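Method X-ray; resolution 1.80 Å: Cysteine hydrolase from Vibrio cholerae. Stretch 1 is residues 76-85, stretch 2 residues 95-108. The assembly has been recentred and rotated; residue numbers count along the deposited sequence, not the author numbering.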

ATOM      1  N   VAL A  76      11.650   4.562   0.793  1.00 20.62           N
ATOM      2  CA  VAL A  76      10.669   3.635   1.344  1.00 19.45           C
ATOM      3  C   VAL A  76      10.608   3.840   2.847  1.00 22.41           C
ATOM      4  O   VAL A  76      11.637   4.044   3.502  1.00 25.38           O
ATOM      5  CB  VAL A  76      11.058   2.183   1.020  1.00 24.61           C
ATOM      6  CG1 VAL A  76      10.056   1.194   1.642  1.00 23.17           C
ATOM      7  CG2 VAL A  76      11.174   1.985  -0.482  1.00 21.33           C
ATOM      8  N   ARG A  77       9.411   3.771   3.411  1.00 24.76           N
ATOM      9  CA  ARG A  77       9.321   3.757   4.860  1.00 22.15           C
ATOM     10  C   ARG A  77       8.300   2.724   5.295  1.00 27.54           C
ATOM     11  O   ARG A  77       7.381   2.355   4.553  1.00 21.94           O
ATOM     12  CB  ARG A  77       9.006   5.157   5.422  1.00 29.23           C
ATOM     13  CG  ARG A  77       7.575   5.521   5.559  1.00 32.56           C
ATOM     14  CD  ARG A  77       7.389   6.832   6.380  1.00 29.28           C
ATOM     15  NE  ARG A  77       6.000   7.263   6.295  1.00 28.70           N
ATOM     16  CZ  ARG A  77       5.500   8.379   6.811  1.00 34.71           C
ATOM     17  NH1 ARG A  77       6.276   9.232   7.478  1.00 36.36           N
ATOM     18  NH2 ARG A  77       4.208   8.639   6.659  1.00 28.99           N
ATOM     19  N   LYS A  78       8.516   2.231   6.502  1.00 25.73           N
ATOM     20  CA  LYS A  78       7.655   1.260   7.144  1.00 25.95           C
ATOM     21  C   LYS A  78       6.985   1.974   8.303  1.00 25.55           C
ATOM     22  O   LYS A  78       7.655   2.697   9.043  1.00 23.74           O
ATOM     23  CB  LYS A  78       8.486   0.085   7.644  1.00 29.14           C
ATOM     24  CG  LYS A  78       7.738  -0.900   8.474  1.00 29.08           C
ATOM     25  CD  LYS A  78       8.688  -1.984   8.967  1.00 31.19           C
ATOM     26  CE  LYS A  78       7.887  -3.143   9.521  1.00 34.12           C
ATOM     27  NZ  LYS A  78       7.036  -2.703  10.664  1.00 33.55           N
ATOM     28  N   VAL A  79       5.673   1.816   8.430  1.00 24.87           N
ATOM     29  CA  VAL A  79       4.921   2.415   9.530  1.00 27.47           C
ATOM     30  C   VAL A  79       4.358   1.279  10.363  1.00 26.62           C
ATOM     31  O   VAL A  79       3.636   0.427   9.837  1.00 28.03           O
ATOM     32  CB  VAL A  79       3.786   3.321   9.038  1.00 26.65           C
ATOM     33  CG1 VAL A  79       3.058   3.945  10.243  1.00 27.60           C
ATOM     34  CG2 VAL A  79       4.317   4.387   8.094  1.00 29.68           C
ATOM     35  N   GLY A  80       4.675   1.268  11.657  1.00 27.78           N
ATOM     36  CA  GLY A  80       4.085   0.284  12.548  1.00 29.37           C
ATOM     37  C   GLY A  80       2.574   0.417  12.624  1.00 31.33           C
ATOM     38  O   GLY A  80       2.064   1.532  12.764  1.00 33.31           O
ATOM     39  N   VAL A  81       1.849  -0.699  12.502  1.00 27.42           N
ATOM     40  CA  VAL A  81       0.394  -0.721  12.623  1.00 27.84           C
ATOM     41  C   VAL A  81      -0.011  -1.905  13.491  1.00 29.68           C
ATOM     42  O   VAL A  81       0.778  -2.815  13.760  1.00 32.12           O
ATOM     43  CB  VAL A  81      -0.330  -0.797  11.260  1.00 25.13           C
ATOM     44  CG1 VAL A  81      -0.116   0.490  10.457  1.00 26.75           C
ATOM     45  CG2 VAL A  81       0.132  -2.019  10.467  1.00 24.56           C
ATOM     46  N   SER A  82      -1.261  -1.878  13.942  1.00 25.94           N
ATOM     47  CA  SER A  82      -1.791  -3.004  14.693  1.00 25.94           C
ATOM     48  C   SER A  82      -1.911  -4.226  13.792  1.00 27.43           C
ATOM     49  O   SER A  82      -2.050  -4.114  12.573  1.00 34.13           O
ATOM     50  CB  SER A  82      -3.158  -2.661  15.294  1.00 27.46           C
ATOM     51  OG  SER A  82      -3.075  -1.539  16.163  1.00 30.30           O
ATOM     52  N   ASN A  83      -1.853  -5.404  14.404  1.00 29.43           N
ATOM     53  CA  ASN A  83      -2.198  -6.616  13.680  1.00 28.31           C
ATOM     54  C   ASN A  83      -3.712  -6.756  13.593  1.00 28.85           C
ATOM     55  O   ASN A  83      -4.460  -6.222  14.418  1.00 31.18           O
ATOM     56  CB  ASN A  83      -1.604  -7.843  14.362  1.00 25.29           C
ATOM     57  CG  ASN A  83      -0.094  -7.833  14.326  1.00 34.12           C
ATOM     58  OD1 ASN A  83       0.501  -7.299  13.397  1.00 31.60           O
ATOM     59  ND2 ASN A  83       0.529  -8.415  15.339  1.00 41.58           N
ATOM     60  N   VAL A  84      -4.163  -7.490  12.586  1.00 30.17           N
ATOM     61  CA  VAL A  84      -5.575  -7.779  12.426  1.00 32.11           C
ATOM     62  C   VAL A  84      -5.882  -9.134  13.054  1.00 31.80           C
ATOM     63  O   VAL A  84      -4.991  -9.913  13.382  1.00 31.03           O
ATOM     64  CB  VAL A  84      -6.011  -7.741  10.942  1.00 33.57           C
ATOM     65  CG1 VAL A  84      -5.742  -6.366  10.347  1.00 33.12           C
ATOM     66  CG2 VAL A  84      -5.298  -8.833  10.133  1.00 29.40           C
ATOM     67  N   THR A  85      -7.167  -9.421  13.216  1.00 28.78           N
ATOM     68  CA  THR A  85      -7.640 -10.715  13.685  1.00 30.93           C
ATOM     69  C   THR A  85      -8.230 -11.477  12.512  1.00 27.99           C
ATOM     70  O   THR A  85      -9.072 -10.943  11.783  1.00 33.31           O
ATOM     71  CB  THR A  85      -8.689 -10.555  14.780  1.00 32.95           C
ATOM     72  OG1 THR A  85      -8.134  -9.768  15.843  1.00 36.82           O
ATOM     73  CG2 THR A  85      -9.108 -11.925  15.309  1.00 34.00           C
TER
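Stretch 2, residues 95-108: SLLKVLKEVSLRSG

Stretch 2 packs as an α-helix, already under way at Ser95, along a segment that leaves a β-strand at its N-terminal end and continues as an extended loop. The two stretches run in opposite senses: Val84 lies nearest Ser95 (CA to CA 4.9 Å), Ser82 nearest Val99 (CA to CA 5.8 Å) and Val79 nearest Arg106 (CA to CA 7.9 Å), so the backbones diverge toward the C-terminal end of the helix. Helical i to i+4 hydrogen bonds run from Val99 N to Ser95 O, which is weak at 3.4 Å, through to Gly108 N and Ser104 O at 2.9 Å. In all, 590 Å² of surface, summed over both sides, is buried between them.

Glu102 accepts two of the three direct hydrogen bonds, both from Ser82. The amide Ser82 N points almost straight at Glu102 OE1 (2.8 Å, N-H...O angle 176°), while the hydroxyl Ser82 OG donates to Glu102 OE2 at 2.5 Å. Each carboxylate oxygen thus takes one hydrogen, and the pair fixes the loop by both backbone and side chain. Toward the N-terminal end of the helix, Thr85 N donates to Ser95 OG (3.0 Å, angle 175°), a helix side chain serving a loop amide. Beside this bond a water bridges the backbones, donating to Asn83 O and to Ser95 O, each 2.7 Å from its oxygen. Ser82 O is less well provided for: Val99 CG2 comes within 3.2 Å of it, and it has no polar partner in the model.

Alongside these polar points runs a band of aliphatic contacts. Val84 CG1 rests 3.8 Å from Val99 CG2 and reaches Leu96 CD1 at 4.5 Å. One turn further on, Val81 CG1 meets Val103 CG2 at 3.8 Å, and Val81 CB is 4.3 Å from Val99 CG1. Val99 is therefore shared by Val81 and Val84, two residues that stand on either side of Ser82 in the loop.

At the C-terminal end the contact is made largely by long side chains, which span the wider gap. Arg106 extends over the loop, placing NH1 2.8 Å from Gly80 O, with this oxygen near the guanidinium plane at its edge; its aliphatic part also touches Val79, with CD 3.8 Å from Val79 CG1. From the strand, Arg77 reaches back toward the helix, its NH2 lying 3.3 Å from Arg106 O and 3.5 Å from Ser107 OG. Val79 CG2 approaches the same Ser107 OG at 3.7 Å.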

ATOM      1  N   SER A  95     -11.084  -5.180  13.350  1.00 31.97           N
ATOM      2  CA  SER A  95      -9.627  -5.157  13.413  1.00 29.36           C
ATOM      3  C   SER A  95      -9.029  -4.508  12.177  1.00 32.14           C
ATOM      4  O   SER A  95      -7.975  -3.869  12.264  1.00 30.95           O
ATOM      5  CB  SER A  95      -9.076  -6.572  13.604  1.00 30.76           C
ATOM      6  OG  SER A  95      -9.210  -7.353  12.426  1.00 32.51           O
ATOM      7  N   LEU A  96      -9.685  -4.650  11.024  1.00 28.48           N
ATOM      8  CA  LEU A  96      -9.212  -3.951   9.836  1.00 30.34           C
ATOM      9  C   LEU A  96      -9.489  -2.455   9.940  1.00 31.21           C
ATOM     10  O   LEU A  96      -8.650  -1.635   9.547  1.00 28.48           O
ATOM     11  CB  LEU A  96      -9.857  -4.550   8.583  1.00 27.26           C
ATOM     12  CG  LEU A  96      -9.371  -3.923   7.275  1.00 27.33           C
ATOM     13  CD1 LEU A  96      -7.890  -4.109   7.161  1.00 25.33           C
ATOM     14  CD2 LEU A  96     -10.093  -4.550   6.090  1.00 30.76           C
ATOM     15  N   LEU A  97     -10.647  -2.079  10.495  1.00 30.08           N
ATOM     16  CA  LEU A  97     -10.945  -0.667  10.724  1.00 25.73           C
ATOM     17  C   LEU A  97      -9.872   0.001  11.578  1.00 29.56           C
ATOM     18  O   LEU A  97      -9.533   1.170  11.358  1.00 31.16           O
ATOM     19  CB  LEU A  97     -12.310  -0.506  11.410  1.00 27.00           C
ATOM     20  CG  LEU A  97     -13.587  -0.446  10.571  1.00 36.99           C
ATOM     21  CD1 LEU A  97     -14.810  -0.604  11.482  1.00 35.22           C
ATOM     22  CD2 LEU A  97     -13.653   0.860   9.786  1.00 27.82           C
ATOM     23  N   LYS A  98      -9.350  -0.709  12.578  1.00 29.79           N
ATOM     24  CA  LYS A  98      -8.336  -0.118  13.444  1.00 27.24           C
ATOM     25  C   LYS A  98      -7.068   0.190  12.662  1.00 30.41           C
ATOM     26  O   LYS A  98      -6.454   1.248  12.846  1.00 29.57           O
ATOM     27  CB  LYS A  98      -8.035  -1.057  14.611  1.00 29.01           C
ATOM     28  CG  LYS A  98      -7.032  -0.512  15.597  1.00 42.16           C
ATOM     29  CD  LYS A  98      -6.877  -1.447  16.770  1.00 46.43           C
ATOM     30  CE  LYS A  98      -5.822  -0.935  17.718  1.00 50.28           C
ATOM     31  NZ  LYS A  98      -5.591  -1.911  18.813  1.00 57.33           N
ATOM     32  N   VAL A  99      -6.678  -0.718  11.761  1.00 29.76           N
ATOM     33  CA  VAL A  99      -5.501  -0.509  10.925  1.00 25.77           C
ATOM     34  C   VAL A  99      -5.743   0.606   9.922  1.00 23.86           C
ATOM     35  O   VAL A  99      -4.849   1.412   9.647  1.00 25.80           O
ATOM     36  CB  VAL A  99      -5.119  -1.820  10.212  1.00 25.42           C
ATOM     37  CG1 VAL A  99      -4.038  -1.569   9.139  1.00 24.76           C
ATOM     38  CG2 VAL A  99      -4.646  -2.847  11.226  1.00 28.31           C
ATOM     39  N   LEU A 100      -6.938   0.648   9.325  1.00 25.33           N
ATOM     40  CA  LEU A 100      -7.198   1.661   8.310  1.00 21.44           C
ATOM     41  C   LEU A 100      -7.159   3.051   8.926  1.00 24.47           C
ATOM     42  O   LEU A 100      -6.574   3.979   8.357  1.00 25.76           O
ATOM     43  CB  LEU A 100      -8.537   1.391   7.629  1.00 22.14           C
ATOM     44  CG  LEU A 100      -8.562   0.126   6.747  1.00 22.59           C
ATOM     45  CD1 LEU A 100      -9.954  -0.115   6.168  1.00 21.58           C
ATOM     46  CD2 LEU A 100      -7.500   0.204   5.624  1.00 22.68           C
ATOM     47  N   LYS A 101      -7.765   3.208  10.103  1.00 25.76           N
ATOM     48  CA  LYS A 101      -7.679   4.485  10.801  1.00 24.76           C
ATOM     49  C   LYS A 101      -6.228   4.863  11.095  1.00 25.83           C
ATOM     50  O   LYS A 101      -5.839   6.029  10.941  1.00 29.42           O
ATOM     51  CB  LYS A 101      -8.481   4.418  12.095  1.00 33.27           C
ATOM     52  CG  LYS A 101      -8.773   5.772  12.679  1.00 31.24           C
ATOM     53  CD  LYS A 101      -9.734   5.663  13.846  1.00 33.52           C
ATOM     54  CE  LYS A 101     -10.640   6.880  13.883  1.00 51.98           C
ATOM     55  NZ  LYS A 101      -9.948   8.053  14.466  1.00 58.92           N
ATOM     56  N   GLU A 102      -5.422   3.903  11.554  1.00 24.14           N
ATOM     57  CA  GLU A 102      -4.012   4.181  11.819  1.00 22.61           C
ATOM     58  C   GLU A 102      -3.318   4.687  10.564  1.00 25.75           C
ATOM     59  O   GLU A 102      -2.618   5.706  10.589  1.00 25.03           O
ATOM     60  CB  GLU A 102      -3.317   2.923  12.351  1.00 24.80           C
ATOM     61  CG  GLU A 102      -3.733   2.536  13.785  1.00 32.00           C
ATOM     62  CD  GLU A 102      -3.191   1.175  14.204  1.00 31.91           C
ATOM     63  OE1 GLU A 102      -2.843   0.387  13.311  1.00 27.31           O
ATOM     64  OE2 GLU A 102      -3.115   0.889  15.417  1.00 31.12           O
ATOM     65  N   VAL A 103      -3.523   3.986   9.446  1.00 24.37           N
ATOM     66  CA  VAL A 103      -2.819   4.312   8.209  1.00 23.85           C
ATOM     67  C   VAL A 103      -3.271   5.666   7.678  1.00 24.30           C
ATOM     68  O   VAL A 103      -2.453   6.478   7.216  1.00 24.42           O
ATOM     69  CB  VAL A 103      -3.041   3.174   7.194  1.00 32.27           C
ATOM     70  CG1 VAL A 103      -2.651   3.600   5.804  1.00 34.36           C
ATOM     71  CG2 VAL A 103      -2.248   1.941   7.630  1.00 25.34           C
ATOM     72  N   SER A 104      -4.573   5.946   7.767  1.00 24.26           N
ATOM     73  CA  SER A 104      -5.081   7.229   7.298  1.00 26.56           C
ATOM     74  C   SER A 104      -4.476   8.389   8.086  1.00 32.39           C
ATOM     75  O   SER A 104      -4.089   9.411   7.503  1.00 25.20           O
ATOM     76  CB  SER A 104      -6.607   7.254   7.393  1.00 25.06           C
ATOM     77  OG  SER A 104      -7.081   8.522   6.997  1.00 29.51           O
ATOM     78  N   LEU A 105      -4.399   8.257   9.415  1.00 29.38           N
ATOM     79  CA  LEU A 105      -3.821   9.319  10.230  1.00 25.51           C
ATOM     80  C   LEU A 105      -2.335   9.476   9.952  1.00 25.89           C
ATOM     81  O   LEU A 105      -1.838  10.598   9.792  1.00 30.79           O
ATOM     82  CB  LEU A 105      -4.036   9.026  11.720  1.00 28.18           C
ATOM     83  CG  LEU A 105      -3.292   9.977  12.661  1.00 29.99           C
ATOM     84  CD1 LEU A 105      -3.720  11.414  12.393  1.00 30.44           C
ATOM     85  CD2 LEU A 105      -3.532   9.615  14.137  1.00 31.77           C
ATOM     86  N   ARG A 106      -1.614   8.354   9.898  1.00 24.88           N
ATOM     87  CA  ARG A 106      -0.157   8.388   9.948  1.00 26.28           C
ATOM     88  C   ARG A 106       0.437   8.670   8.584  1.00 30.28           C
ATOM     89  O   ARG A 106       1.489   9.309   8.494  1.00 31.06           O
ATOM     90  CB  ARG A 106       0.387   7.058  10.491  1.00 29.20           C
ATOM     91  CG  ARG A 106       0.214   6.919  12.004  1.00 27.86           C
ATOM     92  CD  ARG A 106       0.410   5.498  12.527  1.00 27.78           C
ATOM     93  NE  ARG A 106      -0.095   5.404  13.914  1.00 29.30           N
ATOM     94  CZ  ARG A 106      -0.208   4.267  14.594  1.00 33.85           C
ATOM     95  NH1 ARG A 106       0.153   3.123  14.033  1.00 30.94           N
ATOM     96  NH2 ARG A 106      -0.688   4.269  15.838  1.00 32.53           N
ATOM     97  N   SER A 107      -0.229   8.212   7.527  1.00 25.16           N
ATOM     98  CA  SER A 107       0.290   8.297   6.168  1.00 23.15           C
ATOM     99  C   SER A 107      -0.666   8.948   5.182  1.00 25.61           C
ATOM    100  O   SER A 107      -0.247   9.259   4.067  1.00 27.19           O
ATOM    101  CB  SER A 107       0.646   6.894   5.649  1.00 29.35           C
ATOM    102  OG  SER A 107       1.661   6.308   6.440  1.00 28.12           O
ATOM    103  N   GLY A 108      -1.928   9.149   5.539  1.00 25.51           N
ATOM    104  CA  GLY A 108      -2.911   9.508   4.540  1.00 24.03           C
ATOM    105  C   GLY A 108      -3.650  10.816   4.721  1.00 23.64           C
ATOM    106  O   GLY A 108      -4.721  10.986   4.128  1.00 25.57           O
TER
HETATM  107  O   HOH W   1      -6.365  -4.297  14.422  1.00 31.11           O